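Side-chain contacts in uncharacterized protein (Legionella pneumophila subsp. pneumophila, PDB 5L1A), which is of unknown function; this chain is its all-helical DUF5638 domain, one part of a longer protein predicted to contain a transmembrane helix: residues Thr20-Phe25 and Gln37-Ile42; Lys43-Ser48 and Val101-Phe106; Asn51-Glu56 and Leu60-Glu65; Ile70-Gln75 and Glu88-Thr93. All blocks are in the same frame, centred on the assembly; numbering follows the deposited sequence.

Contact 1. Residues Thr20-Phe25 and Gln37-Ile42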
# COMPACT_ATOMS: atom_id res chain seq x y z
N THR A 20 4.87 -0.34 -9.05
CA THR A 20 5.16 0.49 -10.22
C THR A 20 4.27 1.72 -10.25
O THR A 20 4.73 2.82 -10.60
CB THR A 20 4.96 -0.33 -11.50
OG1 THR A 20 5.80 -1.49 -11.45
CG2 THR A 20 5.31 0.49 -12.74
N GLN A 21 2.99 1.57 -9.90
CA GLN A 21 2.08 2.71 -9.88
C GLN A 21 2.52 3.75 -8.87
O GLN A 21 2.35 4.95 -9.11
CB GLN A 21 0.66 2.23 -9.59
CG GLN A 21 -0.38 3.33 -9.66
CD GLN A 21 -0.47 3.94 -11.04
OE1 GLN A 21 -1.03 3.34 -11.96
NE2 GLN A 21 0.10 5.13 -11.20
N LEU A 22 3.08 3.32 -7.73
CA LEU A 22 3.58 4.28 -6.76
C LEU A 22 4.76 5.06 -7.32
O LEU A 22 4.82 6.29 -7.16
CB LEU A 22 3.98 3.56 -5.47
CG LEU A 22 2.99 3.61 -4.30
CD1 LEU A 22 3.57 2.92 -3.08
CD2 LEU A 22 2.59 5.05 -3.98
N ASN A 23 5.69 4.38 -7.98
CA ASN A 23 6.83 5.07 -8.58
C ASN A 23 6.37 6.09 -9.62
O ASN A 23 6.88 7.21 -9.67
CB ASN A 23 7.80 4.07 -9.22
CG ASN A 23 8.41 3.13 -8.20
OD1 ASN A 23 8.31 3.34 -6.99
ND2 ASN A 23 9.05 2.07 -8.69
N GLN A 24 5.40 5.71 -10.46
CA GLN A 24 4.95 6.61 -11.52
C GLN A 24 4.21 7.82 -10.96
O GLN A 24 4.21 8.88 -11.59
CB GLN A 24 4.07 5.85 -12.51
CG GLN A 24 4.82 4.78 -13.30
CD GLN A 24 3.91 4.00 -14.22
OE1 GLN A 24 2.69 3.95 -14.03
NE2 GLN A 24 4.49 3.38 -15.24
N PHE A 25 3.56 7.68 -9.80
CA PHE A 25 2.98 8.83 -9.12
C PHE A 25 4.04 9.89 -8.86
O PHE A 25 3.85 11.07 -9.18
CB PHE A 25 2.32 8.40 -7.81
CG PHE A 25 0.98 7.74 -7.98
CD1 PHE A 25 0.20 7.97 -9.09
CD2 PHE A 25 0.51 6.88 -7.00
CE1 PHE A 25 -1.03 7.36 -9.24
CE2 PHE A 25 -0.73 6.26 -7.14
CZ PHE A 25 -1.50 6.50 -8.26
N GLN A 37 12.21 7.60 1.95
CA GLN A 37 12.23 6.62 3.04
C GLN A 37 10.81 6.24 3.45
O GLN A 37 10.54 5.08 3.77
CB GLN A 37 13.00 7.17 4.24
CG GLN A 37 14.48 7.37 3.97
CD GLN A 37 15.22 6.08 3.67
OE1 GLN A 37 14.95 5.04 4.28
NE2 GLN A 37 16.14 6.14 2.72
N GLN A 38 9.89 7.21 3.43
CA GLN A 38 8.50 6.90 3.73
C GLN A 38 7.86 6.09 2.61
O GLN A 38 7.08 5.17 2.86
CB GLN A 38 7.72 8.19 3.98
CG GLN A 38 8.24 8.99 5.17
CD GLN A 38 7.60 10.36 5.28
OE1 GLN A 38 7.19 10.95 4.28
NE2 GLN A 38 7.52 10.87 6.50
N LEU A 39 8.20 6.42 1.36
CA LEU A 39 7.72 5.64 0.22
C LEU A 39 8.22 4.20 0.30
O LEU A 39 7.44 3.25 0.09
CB LEU A 39 8.17 6.29 -1.09
CG LEU A 39 7.83 5.53 -2.37
CD1 LEU A 39 6.32 5.40 -2.52
CD2 LEU A 39 8.44 6.22 -3.57
N ASN A 40 9.51 4.01 0.59
CA ASN A 40 10.05 2.66 0.71
C ASN A 40 9.46 1.92 1.91
O ASN A 40 9.32 0.70 1.86
CB ASN A 40 11.58 2.71 0.84
CG ASN A 40 12.26 2.95 -0.49
OD1 ASN A 40 12.52 2.01 -1.24
ND2 ASN A 40 12.56 4.21 -0.79
N GLN A 41 9.14 2.65 2.98
CA GLN A 41 8.50 2.02 4.13
C GLN A 41 7.12 1.48 3.76
O GLN A 41 6.75 0.37 4.17
CB GLN A 41 8.40 3.03 5.27
CG GLN A 41 7.86 2.49 6.59
CD GLN A 41 7.89 3.55 7.69
OE1 GLN A 41 7.48 4.69 7.48
NE2 GLN A 41 8.38 3.16 8.86
N ILE A 42 6.36 2.24 2.97
CA ILE A 42 5.04 1.79 2.54
C ILE A 42 5.15 0.53 1.69
O ILE A 42 4.42 -0.44 1.91
CB ILE A 42 4.32 2.92 1.78
CG1 ILE A 42 3.76 3.95 2.75
CG2 ILE A 42 3.22 2.35 0.90
CD1 ILE A 42 2.72 3.39 3.71

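Contact 2. Residues Lys43-Ser48 and Val101-Phe106. With I3C (5-amino-2,4,6-triiodobenzene-1,3-dicarboxylic acid), chain D.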
# COMPACT_ATOMS: atom_id res chain seq x y z
N LYS A 43 6.06 0.53 0.72
CA LYS A 43 6.18 -0.63 -0.16
C LYS A 43 6.70 -1.84 0.59
O LYS A 43 6.28 -2.97 0.32
CB LYS A 43 7.07 -0.29 -1.35
CG LYS A 43 6.55 0.89 -2.16
CD LYS A 43 6.95 0.80 -3.62
CE LYS A 43 8.43 0.97 -3.81
NZ LYS A 43 8.78 0.91 -5.25
N TYR A 44 7.60 -1.63 1.55
CA TYR A 44 8.05 -2.73 2.40
C TYR A 44 6.90 -3.29 3.23
O TYR A 44 6.82 -4.51 3.43
CB TYR A 44 9.19 -2.25 3.29
CG TYR A 44 9.64 -3.26 4.32
CD1 TYR A 44 10.55 -4.26 3.99
CD2 TYR A 44 9.18 -3.20 5.62
CE1 TYR A 44 10.97 -5.19 4.93
CE2 TYR A 44 9.59 -4.12 6.57
CZ TYR A 44 10.48 -5.11 6.22
OH TYR A 44 10.89 -6.01 7.16
N PHE A 45 5.99 -2.43 3.69
CA PHE A 45 4.88 -2.89 4.53
C PHE A 45 3.97 -3.86 3.77
O PHE A 45 3.60 -4.91 4.30
CB PHE A 45 4.07 -1.68 5.03
CG PHE A 45 2.78 -2.06 5.70
CD1 PHE A 45 2.77 -2.47 7.02
CD2 PHE A 45 1.58 -1.99 5.01
CE1 PHE A 45 1.58 -2.82 7.64
CE2 PHE A 45 0.39 -2.33 5.63
CZ PHE A 45 0.39 -2.75 6.94
N TYR A 46 3.59 -3.52 2.54
CA TYR A 46 2.64 -4.36 1.83
C TYR A 46 3.32 -5.59 1.23
O TYR A 46 2.75 -6.69 1.27
CB TYR A 46 1.94 -3.56 0.74
CG TYR A 46 0.96 -2.55 1.29
CD1 TYR A 46 -0.27 -2.95 1.79
CD2 TYR A 46 1.27 -1.20 1.31
CE1 TYR A 46 -1.16 -2.03 2.29
CE2 TYR A 46 0.38 -0.27 1.81
CZ TYR A 46 -0.83 -0.69 2.30
OH TYR A 46 -1.72 0.23 2.81
N ASN A 47 4.52 -5.43 0.69
CA ASN A 47 5.24 -6.58 0.15
C ASN A 47 5.58 -7.59 1.24
O ASN A 47 5.40 -8.80 1.05
CB ASN A 47 6.51 -6.11 -0.58
CG ASN A 47 6.22 -5.67 -2.00
OD1 ASN A 47 6.21 -6.48 -2.92
ND2 ASN A 47 5.98 -4.37 -2.19
N SER A 48 6.06 -7.12 2.40
CA SER A 48 6.36 -8.05 3.49
C SER A 48 5.11 -8.72 4.01
O SER A 48 5.15 -9.89 4.41
CB SER A 48 7.07 -7.32 4.64
OG SER A 48 8.29 -6.74 4.22
N VAL A 101 -0.08 4.74 11.58
CA VAL A 101 0.78 5.91 11.64
C VAL A 101 1.44 6.17 10.29
O VAL A 101 1.42 7.29 9.78
CB VAL A 101 1.83 5.75 12.75
CG1 VAL A 101 2.84 6.87 12.70
CG2 VAL A 101 1.15 5.70 14.11
N ILE A 102 2.02 5.13 9.68
CA ILE A 102 2.75 5.33 8.43
C ILE A 102 1.79 5.61 7.28
O ILE A 102 2.13 6.36 6.36
CB ILE A 102 3.66 4.13 8.14
CG1 ILE A 102 2.84 2.85 7.93
CG2 ILE A 102 4.67 3.93 9.26
CD1 ILE A 102 3.68 1.62 7.65
N ILE A 103 0.59 5.04 7.31
CA ILE A 103 -0.35 5.25 6.22
C ILE A 103 -0.99 6.63 6.31
O ILE A 103 -1.17 7.31 5.30
CB ILE A 103 -1.42 4.14 6.21
CG1 ILE A 103 -0.79 2.80 5.79
CG2 ILE A 103 -2.56 4.50 5.28
CD1 ILE A 103 -1.73 1.62 5.92
N ALA A 104 -1.33 7.07 7.52
CA ALA A 104 -1.87 8.42 7.69
C ALA A 104 -0.82 9.47 7.35
O ALA A 104 -1.14 10.48 6.70
CB ALA A 104 -2.38 8.62 9.11
N ASN A 105 0.42 9.26 7.77
CA ASN A 105 1.49 10.20 7.44
C ASN A 105 1.72 10.27 5.94
O ASN A 105 1.94 11.35 5.39
CB ASN A 105 2.78 9.82 8.17
CG ASN A 105 3.96 10.68 7.75
OD1 ASN A 105 4.68 10.34 6.81
ND2 ASN A 105 4.17 11.79 8.44
N PHE A 106 1.65 9.13 5.25
CA PHE A 106 1.88 9.14 3.81
C PHE A 106 0.77 9.87 3.07
O PHE A 106 1.03 10.54 2.06
CB PHE A 106 2.04 7.72 3.27
CG PHE A 106 2.58 7.66 1.86
CD1 PHE A 106 3.95 7.79 1.62
CD2 PHE A 106 1.73 7.47 0.79
CE1 PHE A 106 4.45 7.74 0.33
CE2 PHE A 106 2.22 7.41 -0.51
CZ PHE A 106 3.58 7.55 -0.74
I3 I3C D . -2.72 7.64 12.68
I2 I3C D . 0.41 9.65 17.57
I1 I3C D . -4.66 6.11 18.28
O8 I3C D . -4.44 5.04 14.85
O9 I3C D . -5.61 6.88 14.66
C10 I3C D . -1.99 7.92 19.17
N13 I3C D . -0.47 9.14 14.50
C1 I3C D . -3.44 7.04 15.61
C6 I3C D . -2.48 7.74 14.74
C5 I3C D . -1.35 8.50 15.31
C4 I3C D . -1.19 8.56 16.79
C3 I3C D . -2.16 7.87 17.67
C2 I3C D . -3.28 7.10 17.08
C7 I3C D . -4.57 6.27 15.00
O11 I3C D . -2.88 8.47 19.86
O12 I3C D . -0.96 7.43 19.67

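Contact 3. Residues Asn51-Glu56 and Leu60-Glu65. With I3C (5-amino-2,4,6-triiodobenzene-1,3-dicarboxylic acid), chain B; I3C (5-amino-2,4,6-triiodobenzene-1,3-dicarboxylic acid), chain E.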
# COMPACT_ATOMS: atom_id res chain seq x y z
N ASN A 51 4.27 -11.59 1.60
CA ASN A 51 5.21 -12.70 1.70
C ASN A 51 5.01 -13.53 2.96
O ASN A 51 5.48 -14.67 3.01
CB ASN A 51 6.65 -12.18 1.66
CG ASN A 51 6.98 -11.47 0.37
OD1 ASN A 51 6.39 -11.75 -0.68
ND2 ASN A 51 7.94 -10.56 0.43
N LYS A 52 4.34 -12.98 3.97
CA LYS A 52 4.05 -13.75 5.18
C LYS A 52 2.76 -14.54 5.07
O LYS A 52 2.50 -15.40 5.93
CB LYS A 52 3.98 -12.82 6.39
CG LYS A 52 5.31 -12.21 6.79
CD LYS A 52 5.15 -11.21 7.94
CE LYS A 52 4.26 -10.05 7.54
NZ LYS A 52 4.21 -8.98 8.57
N THR A 53 1.94 -14.29 4.05
CA THR A 53 0.71 -15.05 3.88
C THR A 53 1.04 -16.51 3.57
O THR A 53 2.08 -16.83 2.98
CB THR A 53 -0.15 -14.46 2.76
OG1 THR A 53 0.54 -14.56 1.51
CG2 THR A 53 -0.45 -13.00 3.04
N GLU A 54 0.15 -17.41 4.00
CA GLU A 54 0.37 -18.84 3.85
C GLU A 54 -0.73 -19.54 3.07
O GLU A 54 -0.61 -20.74 2.80
CB GLU A 54 0.53 -19.49 5.22
CG GLU A 54 1.52 -18.76 6.12
CD GLU A 54 1.86 -19.55 7.36
OE1 GLU A 54 2.22 -20.73 7.24
OE2 GLU A 54 1.76 -18.97 8.46
N ASN A 55 -1.80 -18.83 2.71
CA ASN A 55 -2.87 -19.36 1.88
C ASN A 55 -3.32 -18.26 0.94
O ASN A 55 -3.06 -17.07 1.16
CB ASN A 55 -4.04 -19.86 2.72
CG ASN A 55 -4.72 -18.75 3.48
OD1 ASN A 55 -5.62 -18.08 2.95
ND2 ASN A 55 -4.30 -18.52 4.71
N GLU A 56 -4.04 -18.65 -0.12
CA GLU A 56 -4.38 -17.71 -1.18
C GLU A 56 -5.38 -16.65 -0.71
O GLU A 56 -5.36 -15.53 -1.23
CB GLU A 56 -4.93 -18.45 -2.40
CG GLU A 56 -5.08 -17.58 -3.64
CD GLU A 56 -5.58 -18.34 -4.85
OE1 GLU A 56 -5.59 -19.59 -4.80
OE2 GLU A 56 -5.96 -17.69 -5.84
N LEU A 60 -4.66 -12.75 -1.14
CA LEU A 60 -5.58 -11.92 -1.91
C LEU A 60 -6.04 -10.71 -1.10
O LEU A 60 -6.23 -9.62 -1.66
CB LEU A 60 -6.78 -12.76 -2.35
CG LEU A 60 -7.88 -12.05 -3.13
CD1 LEU A 60 -7.33 -11.40 -4.38
CD2 LEU A 60 -8.99 -13.02 -3.49
N GLU A 61 -6.21 -10.87 0.21
CA GLU A 61 -6.67 -9.75 1.03
C GLU A 61 -5.60 -8.67 1.14
O GLU A 61 -5.92 -7.47 1.18
CB GLU A 61 -7.08 -10.24 2.42
CG GLU A 61 -7.68 -9.16 3.31
CD GLU A 61 -8.20 -9.68 4.63
OE1 GLU A 61 -8.17 -10.92 4.85
OE2 GLU A 61 -8.64 -8.86 5.46
N VAL A 62 -4.33 -9.06 1.19
CA VAL A 62 -3.24 -8.08 1.23
C VAL A 62 -3.11 -7.37 -0.11
O VAL A 62 -2.92 -6.15 -0.17
CB VAL A 62 -1.93 -8.77 1.64
CG1 VAL A 62 -0.76 -7.81 1.52
CG2 VAL A 62 -2.03 -9.31 3.05
N VAL A 63 -3.20 -8.12 -1.21
CA VAL A 63 -3.11 -7.52 -2.53
C VAL A 63 -4.25 -6.53 -2.75
O VAL A 63 -4.04 -5.43 -3.28
CB VAL A 63 -3.08 -8.61 -3.62
CG1 VAL A 63 -3.33 -8.01 -5.00
CG2 VAL A 63 -1.75 -9.35 -3.60
N GLU A 64 -5.46 -6.89 -2.34
CA GLU A 64 -6.58 -5.96 -2.42
C GLU A 64 -6.36 -4.74 -1.53
O GLU A 64 -6.72 -3.62 -1.91
CB GLU A 64 -7.88 -6.67 -2.05
CG GLU A 64 -8.35 -7.68 -3.08
CD GLU A 64 -9.52 -8.52 -2.59
OE1 GLU A 64 -9.86 -8.43 -1.39
OE2 GLU A 64 -10.08 -9.27 -3.41
N GLU A 65 -5.78 -4.94 -0.35
CA GLU A 65 -5.54 -3.82 0.55
C GLU A 65 -4.52 -2.85 -0.04
O GLU A 65 -4.68 -1.63 0.09
CB GLU A 65 -5.08 -4.33 1.92
CG GLU A 65 -4.90 -3.24 2.95
CD GLU A 65 -3.98 -3.66 4.08
OE1 GLU A 65 -3.25 -4.65 3.90
OE2 GLU A 65 -3.99 -3.00 5.15
I3 I3C B . -13.94 -5.54 4.02
I2 I3C B . -11.18 -0.19 2.81
I1 I3C B . -7.86 -4.95 4.81
O8 I3C B . -10.67 -7.29 3.93
O9 I3C B . -10.93 -6.64 6.00
C10 I3C B . -8.53 -1.91 3.77
N13 I3C B . -13.50 -2.43 3.13
C1 I3C B . -10.92 -4.97 4.32
C6 I3C B . -12.22 -4.38 3.94
C5 I3C B . -12.31 -2.98 3.49
C4 I3C B . -11.08 -2.17 3.44
C3 I3C B . -9.77 -2.74 3.82
C2 I3C B . -9.70 -4.14 4.26
C7 I3C B . -10.84 -6.39 4.78
O11 I3C B . -7.92 -1.81 2.68
O12 I3C B . -8.14 -1.34 4.81
I3 I3C E . -4.75 -7.12 5.17
I2 I3C E . 0.77 -6.59 8.11
I1 I3C E . -4.17 -8.72 11.07
O8 I3C E . -5.92 -9.40 7.95
O9 I3C E . -6.44 -7.33 8.41
C10 I3C E . -1.01 -7.76 10.53
N13 I3C E . -1.52 -6.46 5.69
C1 I3C E . -4.14 -7.84 8.11
C6 I3C E . -3.53 -7.31 6.86
C5 I3C E . -2.09 -6.94 6.83
C4 I3C E . -1.26 -7.09 8.06
C3 I3C E . -1.87 -7.62 9.30
C2 I3C E . -3.30 -7.99 9.33
C7 I3C E . -5.59 -8.22 8.16
O11 I3C E . -0.86 -6.76 11.26
O12 I3C E . -0.47 -8.85 10.78

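Contact 4. Residues Ile70-Gln75 and Glu88-Thr93. With I3C (5-amino-2,4,6-triiodobenzene-1,3-dicarboxylic acid), chain B.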
# COMPACT_ATOMS: atom_id res chain seq x y z
N ILE A 70 -3.46 2.27 -3.11
CA ILE A 70 -3.00 2.97 -4.31
C ILE A 70 -4.08 3.92 -4.81
O ILE A 70 -3.80 5.06 -5.20
CB ILE A 70 -2.58 1.96 -5.38
CG1 ILE A 70 -1.32 1.21 -4.95
CG2 ILE A 70 -2.36 2.65 -6.72
CD1 ILE A 70 -0.18 2.13 -4.61
N SER A 71 -5.34 3.46 -4.82
CA SER A 71 -6.44 4.32 -5.25
C SER A 71 -6.55 5.56 -4.37
O SER A 71 -6.81 6.66 -4.86
CB SER A 71 -7.75 3.54 -5.24
OG SER A 71 -7.75 2.54 -6.24
N LEU A 72 -6.36 5.39 -3.06
CA LEU A 72 -6.45 6.53 -2.15
C LEU A 72 -5.31 7.52 -2.38
O LEU A 72 -5.52 8.74 -2.32
CB LEU A 72 -6.47 6.05 -0.70
CG LEU A 72 -7.68 5.20 -0.31
CD1 LEU A 72 -7.58 4.74 1.13
CD2 LEU A 72 -8.97 5.98 -0.54
N VAL A 73 -4.11 7.02 -2.64
CA VAL A 73 -2.98 7.90 -2.92
C VAL A 73 -3.26 8.77 -4.13
O VAL A 73 -3.00 9.98 -4.12
CB VAL A 73 -1.68 7.09 -3.11
CG1 VAL A 73 -0.53 8.01 -3.48
CG2 VAL A 73 -1.35 6.32 -1.84
N SER A 74 -3.80 8.18 -5.20
CA SER A 74 -4.10 8.95 -6.40
C SER A 74 -5.14 10.03 -6.11
O SER A 74 -5.03 11.16 -6.60
CB SER A 74 -4.56 8.03 -7.53
OG SER A 74 -5.76 7.36 -7.21
N GLN A 75 -6.15 9.70 -5.31
CA GLN A 75 -7.19 10.68 -4.99
C GLN A 75 -6.63 11.82 -4.14
O GLN A 75 -7.04 12.98 -4.30
CB GLN A 75 -8.35 10.01 -4.26
CG GLN A 75 -9.04 8.94 -5.07
CD GLN A 75 -10.06 8.17 -4.25
OE1 GLN A 75 -10.82 8.76 -3.47
NE2 GLN A 75 -10.07 6.86 -4.40
N GLU A 88 -9.63 8.03 6.95
CA GLU A 88 -10.91 7.51 7.44
C GLU A 88 -11.33 6.25 6.70
O GLU A 88 -11.99 5.38 7.28
CB GLU A 88 -12.00 8.57 7.28
CG GLU A 88 -12.13 9.57 8.40
CD GLU A 88 -13.32 10.49 8.20
OE1 GLU A 88 -13.84 10.51 7.06
OE2 GLU A 88 -13.74 11.16 9.16
N THR A 89 -10.95 6.13 5.42
CA THR A 89 -11.43 5.03 4.60
C THR A 89 -10.88 3.68 5.06
O THR A 89 -11.54 2.66 4.88
CB THR A 89 -11.04 5.27 3.14
OG1 THR A 89 -11.43 6.59 2.75
CG2 THR A 89 -11.74 4.27 2.24
N ILE A 90 -9.68 3.66 5.66
CA ILE A 90 -9.00 2.40 5.95
C ILE A 90 -8.61 2.25 7.41
O ILE A 90 -8.03 1.23 7.77
CB ILE A 90 -7.76 2.22 5.04
CG1 ILE A 90 -6.91 3.49 4.99
CG2 ILE A 90 -8.20 1.83 3.63
CD1 ILE A 90 -5.94 3.64 6.15
N LYS A 91 -8.91 3.23 8.27
CA LYS A 91 -8.42 3.15 9.64
C LYS A 91 -9.08 2.02 10.42
O LYS A 91 -8.43 1.39 11.26
CB LYS A 91 -8.64 4.49 10.36
CG LYS A 91 -10.09 4.93 10.47
CD LYS A 91 -10.21 6.23 11.25
CE LYS A 91 -11.67 6.62 11.44
NZ LYS A 91 -11.81 7.96 12.09
N ASP A 92 -10.36 1.73 10.16
CA ASP A 92 -11.06 0.69 10.91
C ASP A 92 -10.64 -0.71 10.49
O ASP A 92 -10.72 -1.64 11.30
CB ASP A 92 -12.57 0.84 10.75
CG ASP A 92 -13.09 2.18 11.23
OD1 ASP A 92 -12.37 2.88 11.98
OD2 ASP A 92 -14.24 2.53 10.87
N THR A 93 -10.23 -0.89 9.24
CA THR A 93 -9.79 -2.18 8.74
C THR A 93 -8.28 -2.37 8.85
O THR A 93 -7.77 -3.41 8.42
CB THR A 93 -10.24 -2.36 7.29
OG1 THR A 93 -9.99 -1.15 6.56
CG2 THR A 93 -11.72 -2.69 7.22
I3 I3C B . -13.94 -5.54 4.02
I2 I3C B . -11.18 -0.19 2.81
I1 I3C B . -7.86 -4.95 4.81
O8 I3C B . -10.67 -7.29 3.93
O9 I3C B . -10.93 -6.64 6.00
C10 I3C B . -8.53 -1.91 3.77
N13 I3C B . -13.50 -2.43 3.13
C1 I3C B . -10.92 -4.97 4.32
C6 I3C B . -12.22 -4.38 3.94
C5 I3C B . -12.31 -2.98 3.49
C4 I3C B . -11.08 -2.17 3.44
C3 I3C B . -9.77 -2.74 3.82
C2 I3C B . -9.70 -4.14 4.26
C7 I3C B . -10.84 -6.39 4.78
O11 I3C B . -7.92 -1.81 2.68
O12 I3C B . -8.14 -1.34 4.81

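Contact 1. Residues Thr20-Phe25 and Gln37-Ile42
The helical segments Thr20-Phe25 and Gln37-Ile42 run nearly antiparallel, at 163°, with axes 11.4 Å apart at their closest, and the nearest backbone pair across the gap is Leu22 with Leu39. Leu22, Leu39 and Ile42 meet through methyl groups. Leu22 CD1 meets Leu39 CD1 at 3.7 Å, and the second methyl, Leu22 CD2, lies 4.0 Å from the same Leu39 CD1, so a single methyl of Leu39 rests against both branches of its partner. The two leucines lie alongside each other, pointing opposite ways, rather than butting end to end. Ile42, one turn beyond Leu39, joins from the same helix and lies across Leu22. Its chi1 of -78° turns CG2 beside the carbonyl carbon, where it lies 4.0 Å from Leu22 CD1, while the CG1 branch leads away from Leu22. This is the packing of an antiparallel helical hairpin, here made by helices 8-25 and 33-51, whose connection is not fully modelled. Two further helices pack on it: helix 97-110 brings Phe106 onto Leu39 and Ile42, and helix 56-77 brings Ile70 onto Leu22 and Phe69 onto Ile42. The three aliphatic residues are therefore buried. Asn23 lies at the exposed border, where its OD1 comes within 4.5 Å of Leu39 CD2. That oxygen accepts a hydrogen bond from Lys43 NZ, on the helix that carries Leu39, so a polar link between the two helices runs beside the leucine pair.

Contact 2. Residues Lys43-Ser48 and Val101-Phe106
Tyr44 O is gripped twice by Ser48, by its backbone N and by its hydroxyl OG at 2.8 Å, the two arriving from opposite faces of the carbonyl plane. Lys43 O is held in the same way by Asn47, whose ND2 donates at 2.9 Å with an N-H...O angle of 163°; the acceptor lies almost in the amide plane, and ND2 also bonds Asp19 OD2 on helix 8-25. These side-chain bonds fold back onto their own helix, whereas Phe45 and Tyr46 carry the apolar contact to helix 97-110. Phe45 offers its CB to Ile102 CD1 at 4.2 Å, and the ring reaches Ile103 less closely. Tyr46 crosses Ile103 at about a right angle, its OH 3.4 Å from Ile103 CD1. The nearly straight end of Ile103 (chi2 172°) carries that methyl out to the hydroxyl. Phe45 CD2 stands 3.6 Å above the Tyr46 ring, over its centre. Tyr46 is further enclosed by helix 56-77, where Tyr66 stacks on it and the ring of Phe69 meets it at a slant. Another face of helix 97-110 receives a bound triiodinated isophthalate: Ala104 CB touches its iodine I3 at 3.7 Å and Val101 CG2 lies 3.8 Å from its amino nitrogen N13. A second such molecule touches Phe45. The helix axes are 11.8 Å apart at their closest and run in opposing senses at 134°, an oblique antiparallel crossing within a compact all-helical bundle, packed through aromatic and branched aliphatic side chains.

Contact 3. Residues Asn51-Glu56 and Leu60-Glu65
Thr53 and Val62 meet methyl to methyl, Thr53 CG2 4.0 Å from Val62 CG2, where the loop after helix 33-51 turns back along the first turns of helix 56-77. The arrangement is the turn joining two successive helices, with an N-cap at the start of the second: the Asn55 side chain caps a backbone N in the first turn of helix 56-77, and just beyond it Glu56 O accepts the hydrogen bond of Leu60 N, at 2.9 Å with an N-H...O angle of 151°. The Thr53 and Val62 side chains lie aslant one another, and Val62 also packs on Ala49 and Phe50, so its branches lie between the loop and the end of the preceding helix. The next shell is formed by bound ligand. Val62 CG2 is 3.9 Å from the amino nitrogen N13 of one triiodinated isophthalate (chain E), and Glu65 OE1 accepts a hydrogen bond from that nitrogen at 3.1 Å, bent to 135°. Glu65 and Glu61, one turn apart, both hold CG beside the carbonyl carbon (chi1 -176° for Glu65) and extend beyond it, so the two carboxylates leave the helix on the same side and line the pockets of two ligand molecules. The aliphatic part of Glu65 lies against the second one (chain B), CG 3.4 Å from its carboxylate oxygen O11, and Tyr46 packs on the same glutamate. Outermost are the groups that set the loop. Asn55 ND2 separately bonds Asp58 OD2, and the OG1 of Thr53, turned away from Val62, is hydrogen-bonded both to Phe50 O and to Tyr5 OH.

Contact 4. Residues Ile70-Gln75 and Glu88-Thr93
Apolar packing joins the two segments, and Leu72 supplies one side of it. Its CD1 lies 3.9 Å from Ile90 CG2 and 4.0 Å from Thr89 CB, so one methyl fits against two successive residues near the end of helix 83-90. Leu72 and Thr89 reach toward each other tip to tip, whereas Leu72 and Ile90 overlap side against side with their ends pointing opposite ways. With chi1 at 47°, Ile90 sets CG2 anti to its carbonyl carbon, and from there this methyl meets both Leu72 CD1 and a bound ligand. Around them, helix 97-110 closes the core, with Phe107 on Leu72 and Ile103 on Ile90. The polar bonds stay on their own sides. Ser71 O takes the hydroxyl of Ser74 at 2.7 Å and the backbone N of Gln75 at 3.1 Å, both from the same face of its carbonyl plane, with a weak bond from Gln75 NE2 besides. On the other segment, Thr89 OG1 turns back to Lys85 O, and Ile90 O is bonded by Thr94 OG1. The third kind of contact is with the ligand, a triiodinated isophthalate (chain B). Thr93 OG1 donates to its carboxylate oxygen O12 at 2.6 Å, Ile90 CG2 lies 3.4 Å from the same oxygen, and iodine I2 approaches Thr89 O at 3.5 Å. Between these two segments the contact is apolar, so its fit depends on shape; the hydroxyls turn to local carbonyls or the ligand, and backbone hydrogen bonding of Gln75 with Ile81 adds a polar link nearby.

How the contacts relate
Contacts 1 and 4 are the buried ones and are almost wholly aliphatic; they touch each other, among other places where Phe25 packs on Ser74. Contact 2, partly buried, brings in aromatic rings and shares helix 33-51 with contact 1, and it also touches contact 4, with Phe106 against Val73. Contact 3 lies farthest from the chain's centre, about 12 Å, on the opposite side from contact 1, and is the one with a backbone hydrogen bond between its segments. Contacts 3 and 4 both use helix 56-77 and touch the chain B ligand, contact 3 through glutamates and contact 4 through a threonine hydroxyl and Ile90. Both are nested in the long chain excursion closed by contact 2.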